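PDB 6XXW: beta-glucuronidase from Dictyoglomus thermophilum, which probably hydrolyses beta-D-glucuronides to release glucuronic acid. Local coordinates for residues H114-P120 against E397-R401; F337-P343 against A358-P364; F428-I432 against V457-V461. All coordinates share one frame; numbering follows the deposited sequence.

Contact 1. Residues H114-P120 against E397-R401; sequences HKGGFLP and ELIAR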
ATOM      1  N   HIS A 114      -5.942 -39.717  16.935  1.00 20.93           N
ATOM      2  CA  HIS A 114      -7.049 -38.783  16.977  1.00 20.65           C
ATOM      3  C   HIS A 114      -7.400 -38.304  15.580  1.00 25.66           C
ATOM      4  O   HIS A 114      -6.528 -38.119  14.722  1.00 21.52           O
ATOM      5  CB  HIS A 114      -6.739 -37.583  17.865  1.00 23.25           C
ATOM      6  CG  HIS A 114      -7.909 -36.683  18.076  1.00 19.49           C
ATOM      7  ND1 HIS A 114      -8.072 -35.502  17.382  1.00 20.34           N
ATOM      8  CD2 HIS A 114      -8.984 -36.795  18.893  1.00 22.24           C
ATOM      9  CE1 HIS A 114      -9.187 -34.915  17.781  1.00 24.66           C
ATOM     10  NE2 HIS A 114      -9.764 -35.683  18.691  1.00 24.98           N
ATOM     11  N   LYS A 115      -8.694 -38.078  15.384  1.00 18.01           N
ATOM     12  CA  LYS A 115      -9.251 -37.647  14.112  1.00 17.55           C
ATOM     13  C   LYS A 115     -10.001 -36.350  14.354  1.00 18.88           C
ATOM     14  O   LYS A 115     -10.923 -36.306  15.178  1.00 19.25           O
ATOM     15  CB  LYS A 115     -10.191 -38.706  13.541  1.00 22.77           C
ATOM     16  CG  LYS A 115     -10.982 -38.253  12.331  1.00 24.16           C
ATOM     17  CD  LYS A 115     -11.808 -39.414  11.802  1.00 25.18           C
ATOM     18  CE  LYS A 115     -12.705 -38.957  10.686  1.00 28.96           C
ATOM     19  NZ  LYS A 115     -13.474 -40.111  10.153  1.00 25.04           N
ATOM     20  N   GLY A 116      -9.630 -35.315  13.615  1.00 19.19           N
ATOM     21  CA  GLY A 116     -10.234 -34.008  13.780  1.00 20.97           C
ATOM     22  C   GLY A 116      -9.195 -33.011  14.252  1.00 21.14           C
ATOM     23  O   GLY A 116      -8.563 -33.209  15.293  1.00 21.12           O
ATOM     24  N   GLY A 117      -9.028 -31.921  13.515  1.00 19.35           N
ATOM     25  CA  GLY A 117      -7.938 -31.009  13.781  1.00 19.17           C
ATOM     26  C   GLY A 117      -8.188 -29.872  14.748  1.00 20.68           C
ATOM     27  O   GLY A 117      -7.310 -29.012  14.868  1.00 18.46           O
ATOM     28  N   PHE A 118      -9.333 -29.827  15.451  1.00 17.85           N
ATOM     29  CA  PHE A 118      -9.674 -28.644  16.239  1.00 18.92           C
ATOM     30  C   PHE A 118     -10.128 -28.967  17.658  1.00 20.79           C
ATOM     31  O   PHE A 118     -10.681 -28.090  18.339  1.00 21.40           O
ATOM     32  CB  PHE A 118     -10.733 -27.829  15.500  1.00 21.10           C
ATOM     33  CG  PHE A 118     -10.311 -27.483  14.115  1.00 19.95           C
ATOM     34  CD1 PHE A 118      -9.537 -26.358  13.876  1.00 19.56           C
ATOM     35  CD2 PHE A 118     -10.611 -28.325  13.065  1.00 19.45           C
ATOM     36  CE1 PHE A 118      -9.110 -26.059  12.601  1.00 22.49           C
ATOM     37  CE2 PHE A 118     -10.185 -28.029  11.780  1.00 21.07           C
ATOM     38  CZ  PHE A 118      -9.435 -26.898  11.555  1.00 22.83           C
ATOM     39  N   LEU A 119      -9.868 -30.181  18.137  1.00 19.16           N
ATOM     40  CA  LEU A 119     -10.190 -30.533  19.514  1.00 17.17           C
ATOM     41  C   LEU A 119      -9.047 -31.329  20.128  1.00 20.48           C
ATOM     42  O   LEU A 119      -8.272 -31.969  19.406  1.00 18.86           O
ATOM     43  CB  LEU A 119     -11.508 -31.326  19.593  1.00 16.11           C
ATOM     44  CG  LEU A 119     -12.760 -30.474  19.330  1.00 21.25           C
ATOM     45  CD1 LEU A 119     -13.985 -31.359  19.118  1.00 24.11           C
ATOM     46  CD2 LEU A 119     -13.032 -29.429  20.417  1.00 21.43           C
ATOM     47  N   PRO A 120      -8.901 -31.286  21.449  1.00 22.57           N
ATOM     48  CA  PRO A 120      -7.728 -31.888  22.091  1.00 18.76           C
ATOM     49  C   PRO A 120      -7.869 -33.390  22.294  1.00 22.65           C
ATOM     50  O   PRO A 120      -8.962 -33.963  22.276  1.00 21.56           O
ATOM     51  CB  PRO A 120      -7.669 -31.174  23.442  1.00 22.03           C
ATOM     52  CG  PRO A 120      -9.094 -30.889  23.745  1.00 24.78           C
ATOM     53  CD  PRO A 120      -9.745 -30.564  22.425  1.00 19.78           C
ATOM     54  N   GLU A 397     -17.433 -34.424  21.818  1.00 20.11           N
ATOM     55  CA  GLU A 397     -16.143 -33.926  22.302  1.00 22.65           C
ATOM     56  C   GLU A 397     -16.199 -32.430  22.595  1.00 22.44           C
ATOM     57  O   GLU A 397     -15.557 -31.936  23.537  1.00 19.30           O
ATOM     58  CB  GLU A 397     -15.047 -34.189  21.266  1.00 21.02           C
ATOM     59  CG  GLU A 397     -14.696 -35.653  21.014  1.00 27.06           C
ATOM     60  CD  GLU A 397     -13.563 -35.820  19.998  1.00 39.56           C
ATOM     61  OE1 GLU A 397     -12.638 -34.978  19.971  1.00 35.33           O
ATOM     62  OE2 GLU A 397     -13.591 -36.802  19.228  1.00 41.93           O
ATOM     63  N   LEU A 398     -16.928 -31.691  21.768  1.00 19.42           N
ATOM     64  CA  LEU A 398     -16.959 -30.238  21.887  1.00 18.27           C
ATOM     65  C   LEU A 398     -17.736 -29.811  23.123  1.00 19.31           C
ATOM     66  O   LEU A 398     -17.275 -28.974  23.904  1.00 19.14           O
ATOM     67  CB  LEU A 398     -17.576 -29.647  20.621  1.00 20.15           C
ATOM     68  CG  LEU A 398     -17.918 -28.161  20.609  1.00 20.20           C
ATOM     69  CD1 LEU A 398     -16.672 -27.313  20.833  1.00 18.96           C
ATOM     70  CD2 LEU A 398     -18.600 -27.804  19.290  1.00 18.10           C
ATOM     71  N   ILE A 399     -18.915 -30.391  23.325  1.00 18.39           N
ATOM     72  CA  ILE A 399     -19.694 -30.063  24.509  1.00 21.66           C
ATOM     73  C   ILE A 399     -18.976 -30.531  25.772  1.00 20.27           C
ATOM     74  O   ILE A 399     -18.973 -29.832  26.790  1.00 20.14           O
ATOM     75  CB  ILE A 399     -21.112 -30.652  24.369  1.00 20.65           C
ATOM     76  CG1 ILE A 399     -21.832 -29.933  23.216  1.00 25.25           C
ATOM     77  CG2 ILE A 399     -21.883 -30.542  25.681  1.00 23.42           C
ATOM     78  CD1 ILE A 399     -23.175 -30.520  22.847  1.00 32.17           C
ATOM     79  N   ALA A 400     -18.334 -31.707  25.727  1.00 23.05           N
ATOM     80  CA  ALA A 400     -17.591 -32.166  26.899  1.00 18.72           C
ATOM     81  C   ALA A 400     -16.468 -31.197  27.251  1.00 20.17           C
ATOM     82  O   ALA A 400     -16.165 -30.980  28.433  1.00 19.60           O
ATOM     83  CB  ALA A 400     -17.034 -33.575  26.664  1.00 22.24           C
ATOM     84  N   ARG A 401     -15.834 -30.597  26.240  1.00 16.64           N
ATOM     85  CA  ARG A 401     -14.742 -29.677  26.536  1.00 18.83           C
ATOM     86  C   ARG A 401     -15.258 -28.360  27.097  1.00 19.70           C
ATOM     87  O   ARG A 401     -14.694 -27.831  28.060  1.00 19.70           O
ATOM     88  CB  ARG A 401     -13.901 -29.418  25.289  1.00 19.13           C
ATOM     89  CG  ARG A 401     -12.557 -28.761  25.600  1.00 18.64           C
ATOM     90  CD  ARG A 401     -11.895 -28.243  24.334  1.00 18.77           C
ATOM     91  NE  ARG A 401     -12.589 -27.073  23.792  1.00 21.95           N
ATOM     92  CZ  ARG A 401     -12.186 -26.388  22.729  1.00 20.27           C
ATOM     93  NH1 ARG A 401     -11.070 -26.732  22.090  1.00 19.93           N
ATOM     94  NH2 ARG A 401     -12.900 -25.353  22.307  1.00 19.38           N
TER
HETATM   95  O   HOH W   1     -12.726 -37.645  17.073  1.00 31.39           O
HETATM   96  O   HOH W   2     -11.551 -33.808  22.324  1.00 34.06           O
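L119 carries the tightly packed half of this contact, its two methyl groups fitted against one side of helix 385-402. CD1 rests on the aliphatic start of E397, 3.7 Å from its CB, while CD2 lies over one face of the R401 guanidinium group, 3.7 Å from NH1 and offset toward the rim of the plane. The same CD2 reaches CD1 of L398 at 4.2 Å. P120 extends the apolar surface, its CD lying 3.7 Å from CD of R401. The arginine chain runs extended and then bends at chi3 (71°), which turns the flat group back above L119 and toward Y344, whose carbonyl oxygen binds NH2. L119 and L398 both also touch P343. The pairing illustrates how a domain interface is built in a multidomain glycosidase: H114-P120 leaves the end of strand 109-115 in the sugar-binding domain, and the helix it meets belongs to the TIM barrel. Toward solvent the character changes, and polar groups and water replace carbon. H114 NE2 donates to E397 OE1 over 3.2 Å in an almost straight bond (174° at the hydrogen), reaching the syn side of the carboxylate. The acceptor lies close to the imidazole plane, although ring and carboxylate are turned 62° against each other. E397 OE1 takes a second bond from a water, 2.8 Å away, that also donates to P120 O and thereby ties the loop backbone to the glutamate. A further water spans K115 O and E397 OE2, linking the other carboxylate oxygen to the backbone at the end of the strand. On its own side of the interface the H114 ring stacks with F121.

Contact 2. Residues F337-P343 against A358-P364; sequences FRTSHYP and AVIEEAP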
ATOM      1  N   PHE A 337     -18.789 -13.021  19.331  1.00 16.45           N
ATOM      2  CA  PHE A 337     -18.321 -13.506  18.038  1.00 16.19           C
ATOM      3  C   PHE A 337     -18.721 -14.963  17.865  1.00 17.44           C
ATOM      4  O   PHE A 337     -19.148 -15.632  18.806  1.00 18.16           O
ATOM      5  CB  PHE A 337     -16.799 -13.329  17.845  1.00 16.13           C
ATOM      6  CG  PHE A 337     -15.949 -14.115  18.803  1.00 20.42           C
ATOM      7  CD1 PHE A 337     -15.558 -15.419  18.512  1.00 19.29           C
ATOM      8  CD2 PHE A 337     -15.489 -13.526  19.971  1.00 17.94           C
ATOM      9  CE1 PHE A 337     -14.749 -16.135  19.404  1.00 18.64           C
ATOM     10  CE2 PHE A 337     -14.687 -14.233  20.862  1.00 21.33           C
ATOM     11  CZ  PHE A 337     -14.316 -15.541  20.574  1.00 21.05           C
ATOM     12  N   ARG A 338     -18.597 -15.440  16.632  1.00 21.06           N
ATOM     13  CA  ARG A 338     -18.796 -16.843  16.297  1.00 17.19           C
ATOM     14  C   ARG A 338     -17.433 -17.450  16.007  1.00 17.16           C
ATOM     15  O   ARG A 338     -16.583 -16.806  15.387  1.00 15.36           O
ATOM     16  CB  ARG A 338     -19.740 -17.001  15.083  1.00 16.78           C
ATOM     17  CG  ARG A 338     -19.883 -18.451  14.568  1.00 14.84           C
ATOM     18  CD  ARG A 338     -21.020 -18.595  13.534  1.00 19.37           C
ATOM     19  NE  ARG A 338     -20.860 -17.671  12.409  1.00 16.63           N
ATOM     20  CZ  ARG A 338     -20.565 -18.031  11.161  1.00 17.66           C
ATOM     21  NH1 ARG A 338     -20.387 -19.311  10.836  1.00 18.71           N
ATOM     22  NH2 ARG A 338     -20.459 -17.103  10.229  1.00 19.17           N
ATOM     23  N   THR A 339     -17.205 -18.679  16.476  1.00 15.34           N
ATOM     24  CA  THR A 339     -15.951 -19.375  16.188  1.00 16.59           C
ATOM     25  C   THR A 339     -16.010 -20.033  14.808  1.00 14.74           C
ATOM     26  O   THR A 339     -15.883 -21.247  14.646  1.00 17.06           O
ATOM     27  CB  THR A 339     -15.620 -20.408  17.268  1.00 19.54           C
ATOM     28  OG1 THR A 339     -16.461 -21.566  17.137  1.00 18.98           O
ATOM     29  CG2 THR A 339     -15.756 -19.819  18.692  1.00 18.09           C
ATOM     30  N   SER A 340     -16.209 -19.203  13.789  1.00 16.12           N
ATOM     31  CA  SER A 340     -16.113 -19.692  12.422  1.00 15.48           C
ATOM     32  C   SER A 340     -14.714 -20.251  12.170  1.00 16.24           C
ATOM     33  O   SER A 340     -13.718 -19.606  12.516  1.00 17.40           O
ATOM     34  CB  SER A 340     -16.439 -18.548  11.458  1.00 19.42           C
ATOM     35  OG  SER A 340     -15.969 -17.305  11.962  1.00 20.69           O
ATOM     36  N   HIS A 341     -14.619 -21.474  11.622  1.00 13.23           N
ATOM     37  CA  HIS A 341     -15.718 -22.427  11.442  1.00 17.58           C
ATOM     38  C   HIS A 341     -15.340 -23.746  12.108  1.00 19.38           C
ATOM     39  O   HIS A 341     -15.319 -24.786  11.457  1.00 17.42           O
ATOM     40  CB  HIS A 341     -16.002 -22.690   9.955  1.00 16.77           C
ATOM     41  CG  HIS A 341     -16.359 -21.462   9.171  1.00 18.00           C
ATOM     42  ND1 HIS A 341     -17.523 -20.756   9.388  1.00 19.49           N
ATOM     43  CD2 HIS A 341     -15.706 -20.818   8.176  1.00 18.45           C
ATOM     44  CE1 HIS A 341     -17.576 -19.732   8.553  1.00 20.64           C
ATOM     45  NE2 HIS A 341     -16.483 -19.746   7.809  1.00 21.11           N
ATOM     46  N   TYR A 342     -15.009 -23.703  13.390  1.00 15.97           N
ATOM     47  CA  TYR A 342     -14.454 -24.859  14.082  1.00 18.02           C
ATOM     48  C   TYR A 342     -14.302 -24.445  15.537  1.00 18.75           C
ATOM     49  O   TYR A 342     -14.296 -23.241  15.836  1.00 15.55           O
ATOM     50  CB  TYR A 342     -13.107 -25.286  13.478  1.00 17.54           C
ATOM     51  CG  TYR A 342     -12.262 -24.107  13.034  1.00 17.37           C
ATOM     52  CD1 TYR A 342     -11.524 -23.367  13.961  1.00 17.50           C
ATOM     53  CD2 TYR A 342     -12.221 -23.719  11.695  1.00 18.28           C
ATOM     54  CE1 TYR A 342     -10.771 -22.262  13.561  1.00 14.94           C
ATOM     55  CE2 TYR A 342     -11.469 -22.602  11.285  1.00 18.64           C
ATOM     56  CZ  TYR A 342     -10.758 -21.890  12.218  1.00 18.21           C
ATOM     57  OH  TYR A 342     -10.020 -20.813  11.800  1.00 19.68           O
ATOM     58  N   PRO A 343     -14.194 -25.389  16.467  1.00 19.40           N
ATOM     59  CA  PRO A 343     -13.933 -24.995  17.851  1.00 16.91           C
ATOM     60  C   PRO A 343     -12.587 -24.293  17.940  1.00 15.36           C
ATOM     61  O   PRO A 343     -11.620 -24.672  17.270  1.00 18.36           O
ATOM     62  CB  PRO A 343     -13.939 -26.330  18.611  1.00 18.67           C
ATOM     63  CG  PRO A 343     -14.784 -27.248  17.730  1.00 20.01           C
ATOM     64  CD  PRO A 343     -14.437 -26.840  16.333  1.00 16.74           C
ATOM     65  N   ALA A 358     -19.846 -12.862  24.341  1.00 17.11           N
ATOM     66  CA  ALA A 358     -20.702 -14.009  24.091  1.00 19.97           C
ATOM     67  C   ALA A 358     -20.208 -14.735  22.850  1.00 24.12           C
ATOM     68  O   ALA A 358     -19.916 -14.106  21.830  1.00 21.62           O
ATOM     69  CB  ALA A 358     -22.155 -13.563  23.915  1.00 19.37           C
ATOM     70  N   VAL A 359     -20.117 -16.057  22.929  1.00 19.41           N
ATOM     71  CA  VAL A 359     -19.521 -16.864  21.874  1.00 20.35           C
ATOM     72  C   VAL A 359     -20.567 -17.833  21.323  1.00 17.85           C
ATOM     73  O   VAL A 359     -21.207 -18.567  22.084  1.00 19.21           O
ATOM     74  CB  VAL A 359     -18.289 -17.627  22.394  1.00 20.91           C
ATOM     75  CG1 VAL A 359     -17.760 -18.555  21.330  1.00 18.34           C
ATOM     76  CG2 VAL A 359     -17.208 -16.637  22.833  1.00 16.27           C
ATOM     77  N   ILE A 360     -20.732 -17.831  20.007  1.00 17.00           N
ATOM     78  CA  ILE A 360     -21.409 -18.916  19.299  1.00 15.55           C
ATOM     79  C   ILE A 360     -20.307 -19.863  18.851  1.00 17.27           C
ATOM     80  O   ILE A 360     -19.518 -19.520  17.969  1.00 16.37           O
ATOM     81  CB  ILE A 360     -22.211 -18.402  18.090  1.00 16.27           C
ATOM     82  CG1 ILE A 360     -23.233 -17.339  18.510  1.00 19.17           C
ATOM     83  CG2 ILE A 360     -22.915 -19.563  17.386  1.00 16.02           C
ATOM     84  CD1 ILE A 360     -23.815 -16.532  17.345  1.00 21.03           C
ATOM     85  N   GLU A 361     -20.233 -21.053  19.438  1.00 14.48           N
ATOM     86  CA  GLU A 361     -19.157 -21.959  19.068  1.00 16.50           C
ATOM     87  C   GLU A 361     -19.655 -22.978  18.056  1.00 19.16           C
ATOM     88  O   GLU A 361     -20.728 -23.567  18.225  1.00 18.53           O
ATOM     89  CB  GLU A 361     -18.544 -22.658  20.277  1.00 18.92           C
ATOM     90  CG  GLU A 361     -17.338 -23.491  19.865  1.00 18.42           C
ATOM     91  CD  GLU A 361     -16.402 -23.756  21.008  1.00 24.41           C
ATOM     92  OE1 GLU A 361     -16.908 -23.995  22.124  1.00 23.07           O
ATOM     93  OE2 GLU A 361     -15.173 -23.719  20.783  1.00 19.74           O
ATOM     94  N   GLU A 362     -18.867 -23.174  17.001  1.00 15.81           N
ATOM     95  CA  GLU A 362     -19.299 -23.859  15.797  1.00 15.82           C
ATOM     96  C   GLU A 362     -18.467 -25.112  15.550  1.00 18.37           C
ATOM     97  O   GLU A 362     -17.234 -25.098  15.687  1.00 18.22           O
ATOM     98  CB  GLU A 362     -19.190 -22.904  14.600  1.00 16.00           C
ATOM     99  CG  GLU A 362     -19.664 -23.468  13.294  1.00 19.02           C
ATOM    100  CD  GLU A 362     -19.879 -22.368  12.290  1.00 21.32           C
ATOM    101  OE1 GLU A 362     -20.899 -21.642  12.415  1.00 19.28           O
ATOM    102  OE2 GLU A 362     -19.019 -22.219  11.399  1.00 18.63           O
ATOM    103  N   ALA A 363     -19.155 -26.190  15.180  1.00 18.02           N
ATOM    104  CA  ALA A 363     -18.516 -27.423  14.750  1.00 17.41           C
ATOM    105  C   ALA A 363     -17.889 -27.250  13.368  1.00 20.43           C
ATOM    106  O   ALA A 363     -18.339 -26.420  12.570  1.00 19.63           O
ATOM    107  CB  ALA A 363     -19.542 -28.558  14.721  1.00 22.32           C
ATOM    108  N   PRO A 364     -16.873 -28.062  13.040  1.00 20.45           N
ATOM    109  CA  PRO A 364     -16.127 -27.848  11.789  1.00 20.01           C
ATOM    110  C   PRO A 364     -16.814 -28.356  10.527  1.00 20.43           C
ATOM    111  O   PRO A 364     -16.124 -28.736   9.571  1.00 20.15           O
ATOM    112  CB  PRO A 364     -14.815 -28.618  12.025  1.00 21.20           C
ATOM    113  CG  PRO A 364     -14.915 -29.226  13.369  1.00 22.48           C
ATOM    114  CD  PRO A 364     -16.320 -29.179  13.822  1.00 21.37           C
TER
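E362 has the most surface buried of any residue here, and its carboxylate is held between two side chains from the neighbouring strand and the turn after it. R338 NH1 donates to E362 OE1 over 2.9 Å in a salt bridge, reaching the syn side with the acceptor near the guanidinium plane. At the other oxygen, H341 ND1 donates to E362 OE2, also at 2.9 Å, with ring and carboxylate nearly coplanar, 6° apart. S412 adds a bond to OE1, while R338 turns its NH2 to E505. Replacing the carboxylate with an alanine's methyl group is likely to leave H341 ND1 without its acceptor, and so freer to turn, and to strip R338 NH1 of its salt-bridge mate. E362 N donates to T339 OG1. F337 lies on the face of the sheet opposite to R338. With CG set between the backbone N and the carbonyl carbon (chi1 64°), its ring stands beside V359, whose CG2 lies over one face, 3.8 Å from F337 CZ. The backbones pair in parallel, F337 with V359 and R338 with I360. Helix 346-355 covers the F337 and V359 side; a Tris molecule, probably from the crystallisation liquor, lies near H341 and may mark a pocket. Two parallel strands joined through that helix form a beta-alpha-beta unit of the TIM barrel, with the polar cluster at the strands' C-terminal ends, where such barrels carry their active sites.

Contact 3. Residues F428-I432 against V457-V461; sequences FRRVI and VSKYV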
ATOM      1  N   PHE A 428     -28.923 -33.603   9.239  1.00 19.83           N
ATOM      2  CA  PHE A 428     -28.858 -32.574  10.272  1.00 19.59           C
ATOM      3  C   PHE A 428     -29.898 -32.783  11.368  1.00 18.47           C
ATOM      4  O   PHE A 428     -29.660 -32.400  12.518  1.00 17.80           O
ATOM      5  CB  PHE A 428     -28.983 -31.195   9.628  1.00 18.85           C
ATOM      6  CG  PHE A 428     -27.672 -30.675   9.100  1.00 19.10           C
ATOM      7  CD1 PHE A 428     -26.635 -30.379   9.977  1.00 19.71           C
ATOM      8  CD2 PHE A 428     -27.458 -30.533   7.733  1.00 18.52           C
ATOM      9  CE1 PHE A 428     -25.408 -29.915   9.502  1.00 19.77           C
ATOM     10  CE2 PHE A 428     -26.234 -30.078   7.246  1.00 18.86           C
ATOM     11  CZ  PHE A 428     -25.209 -29.768   8.141  1.00 22.61           C
ATOM     12  N   ARG A 429     -31.044 -33.392  11.051  1.00 19.65           N
ATOM     13  CA  ARG A 429     -31.952 -33.801  12.119  1.00 21.63           C
ATOM     14  C   ARG A 429     -31.214 -34.614  13.178  1.00 15.99           C
ATOM     15  O   ARG A 429     -31.388 -34.389  14.379  1.00 18.63           O
ATOM     16  CB  ARG A 429     -33.119 -34.607  11.546  1.00 20.96           C
ATOM     17  CG  ARG A 429     -34.276 -33.744  11.039  1.00 18.56           C
ATOM     18  CD  ARG A 429     -35.234 -34.554  10.161  1.00 21.39           C
ATOM     19  NE  ARG A 429     -35.819 -35.660  10.913  1.00 24.43           N
ATOM     20  CZ  ARG A 429     -37.079 -35.699  11.337  1.00 28.53           C
ATOM     21  NH1 ARG A 429     -37.902 -34.692  11.076  1.00 23.82           N
ATOM     22  NH2 ARG A 429     -37.514 -36.746  12.031  1.00 24.80           N
ATOM     23  N   ARG A 430     -30.372 -35.559  12.749  1.00 17.22           N
ATOM     24  CA  ARG A 430     -29.648 -36.385  13.711  1.00 18.90           C
ATOM     25  C   ARG A 430     -28.597 -35.577  14.463  1.00 17.76           C
ATOM     26  O   ARG A 430     -28.406 -35.765  15.670  1.00 19.30           O
ATOM     27  CB  ARG A 430     -28.993 -37.570  13.001  1.00 23.36           C
ATOM     28  CG  ARG A 430     -29.988 -38.508  12.313  1.00 30.74           C
ATOM     29  CD  ARG A 430     -29.481 -39.952  12.322  1.00 42.62           C
ATOM     30  NE  ARG A 430     -28.650 -40.237  13.491  1.00 53.73           N
ATOM     31  CZ  ARG A 430     -29.122 -40.477  14.714  1.00 58.25           C
ATOM     32  NH1 ARG A 430     -30.432 -40.475  14.941  1.00 59.04           N
ATOM     33  NH2 ARG A 430     -28.281 -40.723  15.712  1.00 45.46           N
ATOM     34  N   VAL A 431     -27.877 -34.697  13.758  1.00 17.84           N
ATOM     35  CA  VAL A 431     -26.877 -33.863  14.425  1.00 16.12           C
ATOM     36  C   VAL A 431     -27.550 -32.975  15.456  1.00 17.84           C
ATOM     37  O   VAL A 431     -27.109 -32.876  16.611  1.00 19.95           O
ATOM     38  CB  VAL A 431     -26.102 -33.017  13.393  1.00 19.04           C
ATOM     39  CG1 VAL A 431     -25.231 -31.997  14.101  1.00 19.89           C
ATOM     40  CG2 VAL A 431     -25.256 -33.911  12.506  1.00 21.94           C
ATOM     41  N   ILE A 432     -28.633 -32.312  15.048  1.00 17.34           N
ATOM     42  CA  ILE A 432     -29.310 -31.382  15.944  1.00 18.08           C
ATOM     43  C   ILE A 432     -29.901 -32.121  17.140  1.00 21.68           C
ATOM     44  O   ILE A 432     -29.808 -31.661  18.287  1.00 19.59           O
ATOM     45  CB  ILE A 432     -30.382 -30.605  15.166  1.00 17.93           C
ATOM     46  CG1 ILE A 432     -29.694 -29.669  14.156  1.00 23.12           C
ATOM     47  CG2 ILE A 432     -31.306 -29.861  16.131  1.00 17.50           C
ATOM     48  CD1 ILE A 432     -30.630 -29.054  13.099  1.00 16.75           C
ATOM     49  N   VAL A 457     -33.429 -27.517   6.663  1.00 20.03           N
ATOM     50  CA  VAL A 457     -32.770 -27.748   7.942  1.00 19.64           C
ATOM     51  C   VAL A 457     -33.065 -26.652   8.965  1.00 19.99           C
ATOM     52  O   VAL A 457     -33.166 -26.937  10.162  1.00 20.60           O
ATOM     53  CB  VAL A 457     -31.249 -27.924   7.747  1.00 20.91           C
ATOM     54  CG1 VAL A 457     -30.527 -28.008   9.099  1.00 22.44           C
ATOM     55  CG2 VAL A 457     -30.979 -29.169   6.893  1.00 17.08           C
ATOM     56  N   SER A 458     -33.191 -25.389   8.528  1.00 17.65           N
ATOM     57  CA  SER A 458     -33.345 -24.284   9.480  1.00 18.50           C
ATOM     58  C   SER A 458     -34.616 -24.397  10.316  1.00 22.58           C
ATOM     59  O   SER A 458     -34.668 -23.839  11.420  1.00 20.74           O
ATOM     60  CB  SER A 458     -33.327 -22.933   8.754  1.00 22.97           C
ATOM     61  OG  SER A 458     -31.987 -22.501   8.501  1.00 22.42           O
ATOM     62  N   LYS A 459     -35.643 -25.092   9.819  1.00 19.43           N
ATOM     63  CA  LYS A 459     -36.859 -25.262  10.613  1.00 20.81           C
ATOM     64  C   LYS A 459     -36.613 -26.027  11.913  1.00 21.10           C
ATOM     65  O   LYS A 459     -37.459 -25.969  12.814  1.00 18.94           O
ATOM     66  CB  LYS A 459     -37.951 -25.961   9.786  1.00 23.53           C
ATOM     67  CG  LYS A 459     -37.520 -27.257   9.083  1.00 18.97           C
ATOM     68  CD  LYS A 459     -38.580 -27.700   8.059  1.00 24.21           C
ATOM     69  CE  LYS A 459     -38.263 -29.068   7.442  1.00 27.06           C
ATOM     70  NZ  LYS A 459     -39.169 -29.410   6.284  1.00 25.22           N
ATOM     71  N   TYR A 460     -35.469 -26.715  12.044  1.00 19.32           N
ATOM     72  CA  TYR A 460     -35.157 -27.529  13.215  1.00 20.34           C
ATOM     73  C   TYR A 460     -34.297 -26.829  14.268  1.00 22.22           C
ATOM     74  O   TYR A 460     -34.053 -27.425  15.320  1.00 22.93           O
ATOM     75  CB  TYR A 460     -34.454 -28.826  12.788  1.00 18.80           C
ATOM     76  CG  TYR A 460     -35.293 -29.727  11.890  1.00 19.77           C
ATOM     77  CD1 TYR A 460     -36.393 -30.415  12.391  1.00 19.50           C
ATOM     78  CD2 TYR A 460     -34.989 -29.870  10.537  1.00 17.28           C
ATOM     79  CE1 TYR A 460     -37.158 -31.242  11.572  1.00 16.86           C
ATOM     80  CE2 TYR A 460     -35.739 -30.703   9.714  1.00 16.78           C
ATOM     81  CZ  TYR A 460     -36.833 -31.383  10.243  1.00 20.57           C
ATOM     82  OH  TYR A 460     -37.588 -32.210   9.437  1.00 20.19           O
ATOM     83  N   VAL A 461     -33.827 -25.596  14.037  1.00 18.80           N
ATOM     84  CA  VAL A 461     -32.960 -24.942  15.022  1.00 18.51           C
ATOM     85  C   VAL A 461     -33.715 -23.891  15.836  1.00 19.62           C
ATOM     86  O   VAL A 461     -34.895 -23.622  15.580  1.00 21.55           O
ATOM     87  CB  VAL A 461     -31.720 -24.326  14.339  1.00 20.76           C
ATOM     88  CG1 VAL A 461     -30.931 -25.418  13.605  1.00 18.20           C
ATOM     89  CG2 VAL A 461     -32.125 -23.226  13.382  1.00 20.89           C
TER
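F428 meets V457 through its CB, which lies 3.6 Å from the valine CG1, and through the near part of its ring, which V457 CG2 approaches obliquely; the phenyl group also packs against I446 and V413. One residue further, R429 lies across the face of the Y460 ring. Its CG sits above that face, 3.7 Å from the centroid and 16° off the normal, a CH-pi contact made by the aliphatic part of the chain. The bend at chi3 (61°) then brings the guanidinium group round to the phenol end, where NH1 donates to Y460 OH over 3.0 Å; the hydroxyl lies near the guanidinium plane, and the two flat groups stand almost perpendicular. E425 also bonds this hydroxyl, so the tyrosine end is held from two points on the same helix. The contact belongs to the outer layer of the TIM barrel, where helix 422-438 packs against the loop joining strands 444-448 and 463-467, a loop that here makes a short 3-10 turn at S458-Y460. I432, one helical turn after F428, gives up more surface to this contact than any other residue of F428-I432. Its CD1 fits among three side chains, 3.7 Å from V461 CG1, 3.8 Å from Y460 CB and 4.1 Å from V457 CG1.

From the N terminus, the chain first passes H114-P120 in the sugar-binding domain, which meets E397-R401 some 280 residues later, so contact 1 closes a long loop and ties that domain to the barrel. Contact 2 is nested within this loop and closes a short one, spanned mainly by helix 346-355. The two touch directly: R401 NH2 forms a salt bridge with E361 OE2, and F118 stacks on Y342. Strand 358-362 leads on to helix 385-402, joining them in sequence too. Contact 3 opens after contact 1 has closed; it closes a loop of 24 residues, tying helix 422-438 to the segment before strand 463-467, its centre about 17 Å from that of contact 2.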